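Long-range contacts in protein LURP-one-related 15 (Arabidopsis thaliana, PDB 1ZXU), which is of unknown molecular function but might be related to the phospholipid scramblases and the tubby-like membrane-tethered transcription factors: residues Asn62-Lys66 with Tyr197-Ala201; Arg101-Phe105 with Ile206-Val210; Ser151-Arg155 with Lys184-Ser188; Thr129-Val133 with Cys144-Gly150. One frame throughout, in Å; residues are numbered along the deposited sequence.

How the contacts relate
Contacts 1 and 2 both pin helix 197-211 to the wall of the antiparallel barrel, contact 1 near the start of the helix and contact 2 near its end; their centres lie about 15 Å apart, on opposite sides of the chain's centre. Both are buried, and both set an aromatic side chain of a strand against the helix. Contact 1 has no direct hydrogen bond, whereas contact 2 adds one from an indole to an aspartate. Contacts 3 and 4 are only partly buried. Contact 4 is wall itself, a backbone-bonded hairpin whose inner face meets F199, I206 and L207. Contact 3 joins a turn to residues 185-187 through R155, while its W152 packs on L207.

Contact 1: Asn62-Lys66 with Tyr197-Ala201; sequences NLLFK and YAFIA
The strand segment 63-66 passes the first turn of helix 197-211 (residues 197-201), the axes of these short segments 9.9 Å apart at closest approach and crossing at -49°; the nearest CA pair is F65 with A201, 8.1 Å apart. The strand is not regular here: L64, at phi/psi -101/-51, and F65, back at -141/143, both face I56 of the neighbouring strand in a classic beta bulge, and both CA-to-CB bonds point toward the helix. The helix is already bonded, with A201 N to Y197 O at 2.9 Å.

Apolar contacts carry most of the interface. F65, with chi1 m, reaches the helix by its ring tip: CZ lies 3.7 Å from A198 CB, and CE2 lies 3.5 Å from A201 CB. Small alanines let the ring come this close to the helix backbone, with F65 CZ 3.6 Å from A198 CA. L64 CD2 sits 4.3 Å from Y197 CE1.

The aromatic pair F65 and Y197 (chi1 p) meets rim to rim, centroids 5.8 Å apart and planes at 49°, with F65 CZ 3.6 Å from Y197 CE1.

A single water supplies the polar link, donating to L64 O at 2.9 Å and lying 3.2 Å from Y197 OH.

This is the central helix of the tubby-like barrel seated on its wall. With no direct hydrogen bond between the segments, the fit depends on side-chain shape, and water bridges the bulged carbonyl to the tyrosine hydroxyl.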
loop_
_atom_site.group_PDB
_atom_site.type_symbol
_atom_site.label_atom_id
_atom_site.label_comp_id
_atom_site.label_asym_id
_atom_site.label_seq_id
_atom_site.Cartn_x
_atom_site.Cartn_y
_atom_site.Cartn_z
ATOM N N ASN A 62 -7.118 15.978 0.896
ATOM C CA ASN A 62 -5.892 16.195 1.648
ATOM C C ASN A 62 -4.845 15.174 1.281
ATOM O O ASN A 62 -5.110 13.973 1.343
ATOM C CB ASN A 62 -6.160 16.150 3.172
ATOM C CG ASN A 62 -7.168 17.229 3.607
ATOM O OD1 ASN A 62 -6.986 18.399 3.255
ATOM N ND2 ASN A 62 -8.265 16.828 4.243
ATOM N N LEU A 63 -3.636 15.622 0.933
ATOM C CA LEU A 63 -2.558 14.672 0.553
ATOM C C LEU A 63 -2.187 13.790 1.721
ATOM O O LEU A 63 -1.921 14.282 2.837
ATOM C CB LEU A 63 -1.333 15.462 0.082
ATOM C CG LEU A 63 -0.189 14.610 -0.427
ATOM C CD1 LEU A 63 0.513 15.461 -1.448
ATOM C CD2 LEU A 63 0.770 14.253 0.691
ATOM N N LEU A 64 -2.185 12.479 1.473
ATOM C CA LEU A 64 -1.639 11.522 2.421
ATOM C C LEU A 64 -0.250 11.104 1.955
ATOM O O LEU A 64 0.705 11.112 2.792
ATOM C CB LEU A 64 -2.528 10.274 2.566
ATOM C CG LEU A 64 -3.942 10.602 3.037
ATOM C CD1 LEU A 64 -4.818 9.304 2.967
ATOM C CD2 LEU A 64 -3.975 11.164 4.432
ATOM N N PHE A 65 -0.096 10.678 0.680
ATOM C CA PHE A 65 1.249 10.315 0.135
ATOM C C PHE A 65 1.425 10.785 -1.303
ATOM O O PHE A 65 0.456 10.786 -2.072
ATOM C CB PHE A 65 1.402 8.785 0.105
ATOM C CG PHE A 65 1.225 8.174 1.443
ATOM C CD1 PHE A 65 2.144 8.369 2.441
ATOM C CD2 PHE A 65 0.054 7.475 1.741
ATOM C CE1 PHE A 65 1.943 7.793 3.713
ATOM C CE2 PHE A 65 -0.155 6.919 3.002
ATOM C CZ PHE A 65 0.768 7.070 3.978
ATOM N N LYS A 66 2.627 11.222 -1.652
ATOM C CA LYS A 66 2.982 11.329 -3.042
ATOM C C LYS A 66 3.683 10.068 -3.438
ATOM O O LYS A 66 4.504 9.513 -2.658
ATOM C CB LYS A 66 3.918 12.528 -3.307
ATOM C CG LYS A 66 3.148 13.838 -3.169
ATOM C CD LYS A 66 3.866 15.019 -3.873
ATOM C CE LYS A 66 3.357 16.348 -3.282
ATOM N NZ LYS A 66 2.886 17.336 -4.319
ATOM N N TYR A 197 -2.409 2.787 7.640
ATOM C CA TYR A 197 -2.853 3.242 6.302
ATOM C C TYR A 197 -1.665 3.439 5.330
ATOM O O TYR A 197 -1.863 3.531 4.100
ATOM C CB TYR A 197 -3.821 4.457 6.382
ATOM C CG TYR A 197 -3.206 5.809 6.770
ATOM C CD1 TYR A 197 -2.456 6.558 5.838
ATOM C CD2 TYR A 197 -3.447 6.331 8.063
ATOM C CE1 TYR A 197 -1.941 7.823 6.179
ATOM C CE2 TYR A 197 -2.931 7.590 8.402
ATOM C CZ TYR A 197 -2.169 8.301 7.450
ATOM O OH TYR A 197 -1.629 9.557 7.764
ATOM N N ALA A 198 -0.445 3.511 5.865
ATOM C CA ALA A 198 0.727 3.556 4.946
ATOM C C ALA A 198 0.907 2.169 4.356
ATOM O O ALA A 198 1.171 1.990 3.171
ATOM C CB ALA A 198 2.002 4.018 5.643
ATOM N N PHE A 199 0.713 1.172 5.197
ATOM C CA PHE A 199 0.760 -0.208 4.681
ATOM C C PHE A 199 -0.313 -0.400 3.573
ATOM O O PHE A 199 -0.012 -0.847 2.465
ATOM C CB PHE A 199 0.495 -1.137 5.872
ATOM C CG PHE A 199 0.262 -2.574 5.464
ATOM C CD1 PHE A 199 1.196 -3.261 4.650
ATOM C CD2 PHE A 199 -0.931 -3.216 5.831
ATOM C CE1 PHE A 199 0.990 -4.581 4.260
ATOM C CE2 PHE A 199 -1.126 -4.539 5.486
ATOM C CZ PHE A 199 -0.200 -5.239 4.662
ATOM N N ILE A 200 -1.561 -0.031 3.842
ATOM C CA ILE A 200 -2.576 -0.175 2.811
ATOM C C ILE A 200 -2.277 0.648 1.513
ATOM O O ILE A 200 -2.437 0.150 0.391
ATOM C CB ILE A 200 -3.968 0.161 3.359
ATOM C CG1 ILE A 200 -4.262 -0.710 4.606
ATOM C CG2 ILE A 200 -4.974 0.019 2.183
ATOM C CD1 ILE A 200 -4.265 -2.227 4.331
ATOM N N ALA A 201 -1.752 1.859 1.688
ATOM C CA ALA A 201 -1.401 2.713 0.545
ATOM C C ALA A 201 -0.312 1.986 -0.247
ATOM O O ALA A 201 -0.389 1.983 -1.459
ATOM C CB ALA A 201 -0.837 4.065 1.029
HETATM O O HOH W 1 0.585 10.765 5.719
#

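Contact 2: Arg101-Phe105 with Ile206-Val210; sequences RWQVF and ILDDV
Running nearly antiparallel to each other, strand 101-105 and helix 206-210 lie with their axes 10.9 Å apart at closest approach and 153° between their directions. The strand is extended, so W102 and V104 point toward the helix while Q103 between them points away. W102 and I206 are the nearest CA pair, at 7.9 Å.

I206 (chi1 m, chi2 t) opens the helical segment and meets both strand residues. Its CG2 stands over the face of the W102 indole, 3.6 Å from the centroid of the six-membered ring and only 6° off the normal, a CH-pi contact; its CD1 is 4.4 Å from V104 CG2. L207 turns away from this strand, to L131 and W152 elsewhere in the fold, and D208 pairs with R44 in a salt bridge. D209 (chi1 t) comes back toward the strand and accepts a hydrogen bond at the edge of the indole, W102 NE1 to D209 OD2, 3.2 Å with an N-H...O angle of 159°. V210, whose N bonds to I206 O at 2.9 Å, closes the turn; its CG2 lies 3.5 Å from W102 CH2.

I206, D209 and V210, at i, i+3 and i+4, thus all meet W102, whose chi1 m and chi2 near -99° bring the indole to the helix. The barrel wall meets the far part of its enclosed helix here, as expected for a tubby-like fold. Because D209 takes the indole N-H, W102 can be buried with its polar atom satisfied while its carbon surface packs on I206 and V210.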
loop_
_atom_site.group_PDB
_atom_site.type_symbol
_atom_site.label_atom_id
_atom_site.label_comp_id
_atom_site.label_asym_id
_atom_site.label_seq_id
_atom_site.Cartn_x
_atom_site.Cartn_y
_atom_site.Cartn_z
ATOM N N ARG A 101 6.843 -10.080 -7.641
ATOM C CA ARG A 101 7.396 -10.082 -6.308
ATOM C C ARG A 101 7.905 -8.664 -5.994
ATOM O O ARG A 101 8.645 -8.091 -6.801
ATOM C CB ARG A 101 8.557 -11.024 -6.286
ATOM C CG ARG A 101 8.968 -11.385 -4.947
ATOM C CD ARG A 101 10.112 -12.326 -5.092
ATOM N NE ARG A 101 11.069 -12.018 -4.055
ATOM C CZ ARG A 101 11.024 -12.513 -2.827
ATOM N NH1 ARG A 101 10.077 -13.383 -2.476
ATOM N NH2 ARG A 101 11.962 -12.149 -1.964
ATOM N N TRP A 102 7.493 -8.107 -4.852
ATOM C CA TRP A 102 7.917 -6.723 -4.428
ATOM C C TRP A 102 8.437 -6.833 -3.029
ATOM O O TRP A 102 7.903 -7.620 -2.225
ATOM C CB TRP A 102 6.735 -5.722 -4.405
ATOM C CG TRP A 102 6.088 -5.481 -5.748
ATOM C CD1 TRP A 102 6.307 -4.427 -6.578
ATOM C CD2 TRP A 102 5.179 -6.366 -6.433
ATOM N NE1 TRP A 102 5.551 -4.570 -7.731
ATOM C CE2 TRP A 102 4.841 -5.742 -7.659
ATOM C CE3 TRP A 102 4.553 -7.565 -6.079
ATOM C CZ2 TRP A 102 3.930 -6.312 -8.564
ATOM C CZ3 TRP A 102 3.638 -8.153 -6.982
ATOM C CH2 TRP A 102 3.341 -7.511 -8.218
ATOM N N GLN A 103 9.492 -6.071 -2.712
ATOM C CA GLN A 103 9.825 -5.903 -1.282
ATOM C C GLN A 103 9.613 -4.440 -0.927
ATOM O O GLN A 103 9.787 -3.560 -1.770
ATOM C CB GLN A 103 11.256 -6.300 -0.971
ATOM C CG GLN A 103 11.430 -7.815 -1.163
ATOM C CD GLN A 103 12.689 -8.375 -0.593
ATOM O OE1 GLN A 103 13.781 -7.831 -0.801
ATOM N NE2 GLN A 103 12.555 -9.496 0.122
ATOM N N VAL A 104 9.263 -4.204 0.330
ATOM C CA VAL A 104 8.899 -2.860 0.742
ATOM C C VAL A 104 9.763 -2.644 1.977
ATOM O O VAL A 104 9.780 -3.487 2.908
ATOM C CB VAL A 104 7.419 -2.786 1.147
ATOM C CG1 VAL A 104 7.068 -1.358 1.578
ATOM C CG2 VAL A 104 6.508 -3.100 -0.032
ATOM N N PHE A 105 10.441 -1.492 1.948
ATOM C CA PHE A 105 11.471 -1.132 2.946
ATOM C C PHE A 105 11.067 0.121 3.666
ATOM O O PHE A 105 10.369 0.966 3.110
ATOM C CB PHE A 105 12.778 -0.806 2.219
ATOM C CG PHE A 105 13.302 -1.977 1.412
ATOM C CD1 PHE A 105 14.154 -2.885 2.027
ATOM C CD2 PHE A 105 12.883 -2.198 0.110
ATOM C CE1 PHE A 105 14.639 -4.017 1.369
ATOM C CE2 PHE A 105 13.376 -3.369 -0.593
ATOM C CZ PHE A 105 14.270 -4.260 0.066
ATOM N N ILE A 206 1.091 -1.167 -5.332
ATOM C CA ILE A 206 1.391 -2.463 -5.985
ATOM C C ILE A 206 0.246 -2.930 -6.912
ATOM O O ILE A 206 0.497 -3.439 -8.033
ATOM C CB ILE A 206 1.728 -3.535 -4.923
ATOM C CG1 ILE A 206 3.070 -3.186 -4.273
ATOM C CG2 ILE A 206 1.793 -4.907 -5.564
ATOM C CD1 ILE A 206 3.373 -3.989 -2.996
ATOM N N LEU A 207 -1.009 -2.813 -6.472
ATOM C CA LEU A 207 -2.128 -3.169 -7.345
ATOM C C LEU A 207 -2.141 -2.349 -8.601
ATOM O O LEU A 207 -2.422 -2.853 -9.685
ATOM C CB LEU A 207 -3.444 -3.006 -6.602
ATOM C CG LEU A 207 -3.648 -4.048 -5.507
ATOM C CD1 LEU A 207 -4.771 -3.636 -4.610
ATOM C CD2 LEU A 207 -3.938 -5.418 -6.210
ATOM N N ASP A 208 -1.904 -1.052 -8.447
ATOM C CA ASP A 208 -1.837 -0.172 -9.614
ATOM C C ASP A 208 -0.694 -0.637 -10.574
ATOM O O ASP A 208 -0.892 -0.657 -11.808
ATOM C CB ASP A 208 -1.566 1.233 -9.147
ATOM C CG ASP A 208 -1.393 2.195 -10.313
ATOM O OD1 ASP A 208 -2.417 2.569 -10.861
ATOM O OD2 ASP A 208 -0.238 2.517 -10.613
ATOM N N ASP A 209 0.431 -1.055 -10.017
ATOM C CA ASP A 209 1.616 -1.503 -10.807
ATOM C C ASP A 209 1.236 -2.751 -11.578
ATOM O O ASP A 209 1.572 -2.865 -12.764
ATOM C CB ASP A 209 2.765 -1.859 -9.892
ATOM C CG ASP A 209 4.087 -1.964 -10.636
ATOM O OD1 ASP A 209 4.358 -1.098 -11.502
ATOM O OD2 ASP A 209 4.833 -2.917 -10.332
ATOM N N VAL A 210 0.512 -3.647 -10.927
ATOM C CA VAL A 210 0.111 -4.923 -11.595
ATOM C C VAL A 210 -0.792 -4.574 -12.765
ATOM O O VAL A 210 -0.668 -5.143 -13.857
ATOM C CB VAL A 210 -0.628 -5.870 -10.658
ATOM C CG1 VAL A 210 -1.262 -7.022 -11.486
ATOM C CG2 VAL A 210 0.329 -6.445 -9.630
#

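Contact 3: Ser151-Arg155 with Lys184-Ser188; sequences SWLER and KDNFS
R155 adopts left-handed backbone angles (64/39) at the end of a type I turn from W152 and folds its side chain back over that turn, chi1 and chi2 both m. Its guanidinium then faces two ways: NH1 bonds to W152 O at 3.0 Å, which also accepts R155 N at 3.0 Å, while NE donates to N186 OD1 at 2.8 Å (158°). A second bond, R155 NH2 to N186 OD1 at 3.1 Å, is weak. S151 OG accepts from E154 N at 3.1 Å, an ST motif at the start of the turn.

The turn connects strands 146-149 and 158-161 of the tubby-like barrel and meets residues 185-187, which lead into the last strand of the barrel, with R155 and F187 CA atoms 6.3 Å apart. F187 (chi1 p) sets its CD2 over one face of the guanidinium, 3.5 Å from R155 NE. Its CZ touches W152 CH2 at 3.6 Å, the rings oblique with planes at 68°. D185 OD2 is 4.4 Å from R155 NH2, near in charge but no salt bridge; that carboxylate pairs with R44 instead.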
loop_
_atom_site.group_PDB
_atom_site.type_symbol
_atom_site.label_atom_id
_atom_site.label_comp_id
_atom_site.label_asym_id
_atom_site.label_seq_id
_atom_site.Cartn_x
_atom_site.Cartn_y
_atom_site.Cartn_z
ATOM N N SER A 151 -11.075 -7.810 -7.193
ATOM C CA SER A 151 -10.562 -7.365 -8.508
ATOM C C SER A 151 -10.299 -5.863 -8.606
ATOM O O SER A 151 -11.176 -5.085 -8.296
ATOM C CB SER A 151 -11.541 -7.795 -9.604
ATOM O OG SER A 151 -11.291 -7.102 -10.817
ATOM N N TRP A 152 -9.080 -5.489 -9.027
ATOM C CA TRP A 152 -8.727 -4.092 -9.263
ATOM C C TRP A 152 -9.669 -3.485 -10.269
ATOM O O TRP A 152 -10.208 -2.411 -10.048
ATOM C CB TRP A 152 -7.272 -3.950 -9.741
ATOM C CG TRP A 152 -6.828 -2.584 -10.110
ATOM C CD1 TRP A 152 -6.704 -2.069 -11.364
ATOM C CD2 TRP A 152 -6.397 -1.550 -9.206
ATOM N NE1 TRP A 152 -6.238 -0.761 -11.293
ATOM C CE2 TRP A 152 -6.040 -0.437 -9.984
ATOM C CE3 TRP A 152 -6.295 -1.472 -7.819
ATOM C CZ2 TRP A 152 -5.598 0.758 -9.412
ATOM C CZ3 TRP A 152 -5.838 -0.295 -7.244
ATOM C CH2 TRP A 152 -5.480 0.797 -8.047
ATOM N N LEU A 153 -9.878 -4.181 -11.380
ATOM C CA LEU A 153 -10.704 -3.600 -12.442
ATOM C C LEU A 153 -12.191 -3.471 -12.056
ATOM O O LEU A 153 -12.863 -2.536 -12.505
ATOM C CB LEU A 153 -10.497 -4.342 -13.772
ATOM C CG LEU A 153 -9.108 -4.196 -14.433
ATOM C CD1 LEU A 153 -8.922 -5.186 -15.590
ATOM C CD2 LEU A 153 -8.809 -2.786 -14.863
ATOM N N GLU A 154 -12.687 -4.332 -11.170
ATOM C CA GLU A 154 -14.051 -4.194 -10.637
ATOM C C GLU A 154 -14.164 -3.242 -9.423
ATOM O O GLU A 154 -15.267 -2.890 -8.965
ATOM C CB GLU A 154 -14.626 -5.588 -10.278
ATOM C CG GLU A 154 -15.015 -6.363 -11.535
ATOM C CD GLU A 154 -15.492 -7.797 -11.252
ATOM O OE1 GLU A 154 -16.355 -7.983 -10.355
ATOM O OE2 GLU A 154 -14.985 -8.729 -11.936
ATOM N N ARG A 155 -13.009 -2.773 -8.939
ATOM C CA ARG A 155 -12.968 -1.912 -7.742
ATOM C C ARG A 155 -13.476 -2.654 -6.503
ATOM O O ARG A 155 -14.123 -2.040 -5.628
ATOM C CB ARG A 155 -13.668 -0.526 -7.905
ATOM C CG ARG A 155 -13.254 0.320 -9.123
ATOM C CD ARG A 155 -11.737 0.213 -9.382
ATOM N NE ARG A 155 -11.245 1.216 -10.334
ATOM C CZ ARG A 155 -10.008 1.286 -10.782
ATOM N NH1 ARG A 155 -9.122 0.364 -10.436
ATOM N NH2 ARG A 155 -9.656 2.288 -11.593
ATOM N N LYS A 184 -9.263 11.983 -11.016
ATOM C CA LYS A 184 -9.541 11.130 -9.828
ATOM C C LYS A 184 -9.957 9.730 -10.293
ATOM O O LYS A 184 -10.883 9.597 -11.087
ATOM C CB LYS A 184 -10.656 11.740 -8.976
ATOM C CG LYS A 184 -10.351 13.158 -8.451
ATOM C CD LYS A 184 -11.603 13.856 -7.874
ATOM C CE LYS A 184 -11.887 13.474 -6.404
ATOM N NZ LYS A 184 -13.073 14.204 -5.792
ATOM N N ASP A 185 -9.295 8.670 -9.796
ATOM C CA ASP A 185 -9.730 7.293 -10.105
ATOM C C ASP A 185 -11.113 7.055 -9.502
ATOM O O ASP A 185 -11.494 7.690 -8.497
ATOM C CB ASP A 185 -8.716 6.212 -9.530
ATOM C CG ASP A 185 -7.471 6.044 -10.474
ATOM O OD1 ASP A 185 -7.366 6.845 -11.510
ATOM O OD2 ASP A 185 -6.649 5.127 -10.226
ATOM N N ASN A 186 -11.853 6.154 -10.147
ATOM C CA ASN A 186 -13.237 5.905 -9.762
ATOM C C ASN A 186 -13.386 4.942 -8.583
ATOM O O ASN A 186 -14.208 4.026 -8.632
ATOM C CB ASN A 186 -14.030 5.405 -10.979
ATOM C CG ASN A 186 -13.652 4.002 -11.393
ATOM O OD1 ASN A 186 -12.516 3.521 -11.170
ATOM N ND2 ASN A 186 -14.599 3.315 -12.031
ATOM N N PHE A 187 -12.569 5.100 -7.549
ATOM C CA PHE A 187 -12.770 4.270 -6.387
ATOM C C PHE A 187 -12.195 4.944 -5.162
ATOM O O PHE A 187 -11.416 5.911 -5.265
ATOM C CB PHE A 187 -12.066 2.940 -6.595
ATOM C CG PHE A 187 -10.545 3.038 -6.558
ATOM C CD1 PHE A 187 -9.846 2.922 -5.345
ATOM C CD2 PHE A 187 -9.823 3.181 -7.746
ATOM C CE1 PHE A 187 -8.424 2.994 -5.325
ATOM C CE2 PHE A 187 -8.431 3.238 -7.743
ATOM C CZ PHE A 187 -7.716 3.154 -6.550
ATOM N N SER A 188 -12.588 4.427 -3.998
ATOM C CA SER A 188 -11.849 4.767 -2.779
ATOM C C SER A 188 -11.545 3.510 -2.039
ATOM O O SER A 188 -12.095 2.454 -2.362
ATOM C CB SER A 188 -12.619 5.713 -1.882
ATOM O OG SER A 188 -13.830 5.117 -1.460
#

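Contact 4: Thr129-Val133 with Cys144-Gly150; sequences TKLDV and CDFRVKG
Six backbone hydrogen bonds join segments 129-133 and 144-150, whose strands 131-133 and 146-149 run antiparallel at 167° with axes 4.8 Å apart. V148 N to L131 O and V133 N to F146 O are both 2.8 Å. Each end closes with a classic beta bulge, two residues sharing one partner: K130 N and L131 N bond to V148 O at 2.9 and 3.3 Å, and D145 N and F146 N bond to V133 O at 2.7 and 3.3 Å. The extra residues, K130 (-99/-48) and D145 (-87/-30), leave the extended conformation.

Register follows: L131 with V148 and V133 with F146 are hydrogen-bonded pairs, CA atoms 5.0 and 5.1 Å apart, flanking the non-hydrogen-bonded D132 and R147 at 4.6 Å. R147 CA also makes a CA-H...O contact with L131 O at 3.4 Å.

On one face, L131 CB meets V148 CG2 at 4.0 Å and V133 CB meets F146 CB at 3.9 Å. On the other, D132 OD1 lies 3.8 Å from R147 CB and 3.8 Å from C144 SG; the charged end of R147 leads away to a salt bridge with D165. Beyond the bulge, T129 OG1 sits 3.8 Å from K149 CB.

In this hairpin of the barrel, the apolar face turns to helix 197-211, with L131 on L207, V133 on L203 and F146 against F199. Strand 115-120 continues the sheet beside D132, and strand 158-161 continues it beside R147 and K149.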
loop_
_atom_site.group_PDB
_atom_site.type_symbol
_atom_site.label_atom_id
_atom_site.label_comp_id
_atom_site.label_asym_id
_atom_site.label_seq_id
_atom_site.Cartn_x
_atom_site.Cartn_y
_atom_site.Cartn_z
ATOM N N THR A 129 -6.029 -14.687 -2.890
ATOM C CA THR A 129 -6.203 -14.838 -4.335
ATOM C C THR A 129 -5.321 -13.944 -5.205
ATOM O O THR A 129 -4.686 -14.458 -6.099
ATOM C CB THR A 129 -7.741 -14.991 -4.828
ATOM O OG1 THR A 129 -8.432 -13.730 -4.984
ATOM C CG2 THR A 129 -8.509 -15.901 -3.872
ATOM N N LYS A 130 -5.207 -12.644 -4.934
ATOM C CA LYS A 130 -4.471 -11.772 -5.844
ATOM C C LYS A 130 -3.002 -11.474 -5.378
ATOM O O LYS A 130 -2.051 -11.552 -6.180
ATOM C CB LYS A 130 -5.256 -10.476 -6.043
ATOM C CG LYS A 130 -4.698 -9.512 -7.063
ATOM C CD LYS A 130 -5.791 -8.567 -7.577
ATOM C CE LYS A 130 -5.246 -7.473 -8.522
ATOM N NZ LYS A 130 -4.244 -7.926 -9.532
ATOM N N LEU A 131 -2.850 -11.097 -4.103
ATOM C CA LEU A 131 -1.527 -10.789 -3.547
ATOM C C LEU A 131 -1.419 -11.421 -2.118
ATOM O O LEU A 131 -2.366 -11.388 -1.343
ATOM C CB LEU A 131 -1.311 -9.265 -3.426
ATOM C CG LEU A 131 -1.426 -8.372 -4.657
ATOM C CD1 LEU A 131 -1.337 -6.905 -4.211
ATOM C CD2 LEU A 131 -0.250 -8.709 -5.660
ATOM N N ASP A 132 -0.260 -11.981 -1.787
ATOM C CA ASP A 132 0.048 -12.450 -0.427
ATOM C C ASP A 132 1.176 -11.610 0.130
ATOM O O ASP A 132 2.165 -11.357 -0.573
ATOM C CB ASP A 132 0.516 -13.903 -0.463
ATOM C CG ASP A 132 -0.637 -14.843 -0.830
ATOM O OD1 ASP A 132 -1.794 -14.519 -0.487
ATOM O OD2 ASP A 132 -0.389 -15.873 -1.455
ATOM N N VAL A 133 1.018 -11.198 1.385
ATOM C CA VAL A 133 2.012 -10.371 2.036
ATOM C C VAL A 133 2.646 -11.133 3.171
ATOM O O VAL A 133 1.935 -11.673 4.027
ATOM C CB VAL A 133 1.312 -9.118 2.657
ATOM C CG1 VAL A 133 2.385 -8.236 3.345
ATOM C CG2 VAL A 133 0.537 -8.404 1.523
ATOM N N CYS A 144 0.846 -16.550 4.778
ATOM C CA CYS A 144 1.018 -15.090 4.661
ATOM C C CYS A 144 0.434 -14.389 5.863
ATOM O O CYS A 144 -0.431 -14.923 6.592
ATOM C CB CYS A 144 0.417 -14.550 3.381
ATOM S SG CYS A 144 -1.218 -15.091 3.195
ATOM N N ASP A 145 0.888 -13.153 6.090
ATOM C CA ASP A 145 0.365 -12.301 7.147
ATOM C C ASP A 145 -0.858 -11.469 6.750
ATOM O O ASP A 145 -1.707 -11.140 7.586
ATOM C CB ASP A 145 1.474 -11.379 7.622
ATOM C CG ASP A 145 2.633 -12.192 8.220
ATOM O OD1 ASP A 145 2.413 -12.812 9.290
ATOM O OD2 ASP A 145 3.696 -12.284 7.583
ATOM N N PHE A 146 -0.931 -11.129 5.476
ATOM C CA PHE A 146 -2.145 -10.480 4.913
ATOM C C PHE A 146 -2.365 -11.042 3.522
ATOM O O PHE A 146 -1.393 -11.460 2.820
ATOM C CB PHE A 146 -1.970 -8.945 4.802
ATOM C CG PHE A 146 -1.692 -8.271 6.127
ATOM C CD1 PHE A 146 -2.756 -7.757 6.873
ATOM C CD2 PHE A 146 -0.385 -8.184 6.635
ATOM C CE1 PHE A 146 -2.510 -7.117 8.130
ATOM C CE2 PHE A 146 -0.135 -7.550 7.865
ATOM C CZ PHE A 146 -1.189 -7.031 8.607
ATOM N N ARG A 147 -3.605 -10.939 3.043
ATOM C CA ARG A 147 -3.880 -11.317 1.658
ATOM C C ARG A 147 -4.796 -10.274 1.018
ATOM O O ARG A 147 -5.631 -9.658 1.690
ATOM C CB ARG A 147 -4.497 -12.706 1.529
ATOM C CG ARG A 147 -5.585 -13.021 2.491
ATOM C CD ARG A 147 -5.951 -14.518 2.333
ATOM N NE ARG A 147 -5.307 -15.339 3.351
ATOM C CZ ARG A 147 -5.760 -15.458 4.594
ATOM N NH1 ARG A 147 -6.857 -14.799 4.967
ATOM N NH2 ARG A 147 -5.118 -16.230 5.462
ATOM N N VAL A 148 -4.664 -10.106 -0.284
ATOM C CA VAL A 148 -5.611 -9.260 -1.006
ATOM C C VAL A 148 -6.398 -10.137 -1.990
ATOM O O VAL A 148 -5.806 -10.905 -2.755
ATOM C CB VAL A 148 -4.841 -8.174 -1.821
ATOM C CG1 VAL A 148 -5.837 -7.203 -2.480
ATOM C CG2 VAL A 148 -3.802 -7.398 -0.914
ATOM N N LYS A 149 -7.718 -10.026 -1.933
ATOM C CA LYS A 149 -8.613 -10.758 -2.852
ATOM C C LYS A 149 -9.461 -9.746 -3.609
ATOM O O LYS A 149 -9.377 -8.550 -3.371
ATOM C CB LYS A 149 -9.512 -11.652 -2.025
ATOM C CG LYS A 149 -8.753 -12.620 -1.149
ATOM C CD LYS A 149 -9.747 -13.655 -0.483
ATOM C CE LYS A 149 -8.966 -14.832 0.091
ATOM N NZ LYS A 149 -9.745 -15.644 1.090
ATOM N N GLY A 150 -10.265 -10.214 -4.565
ATOM C CA GLY A 150 -11.165 -9.295 -5.281
ATOM C C GLY A 150 -10.458 -8.763 -6.507
ATOM O O GLY A 150 -9.350 -9.191 -6.810
#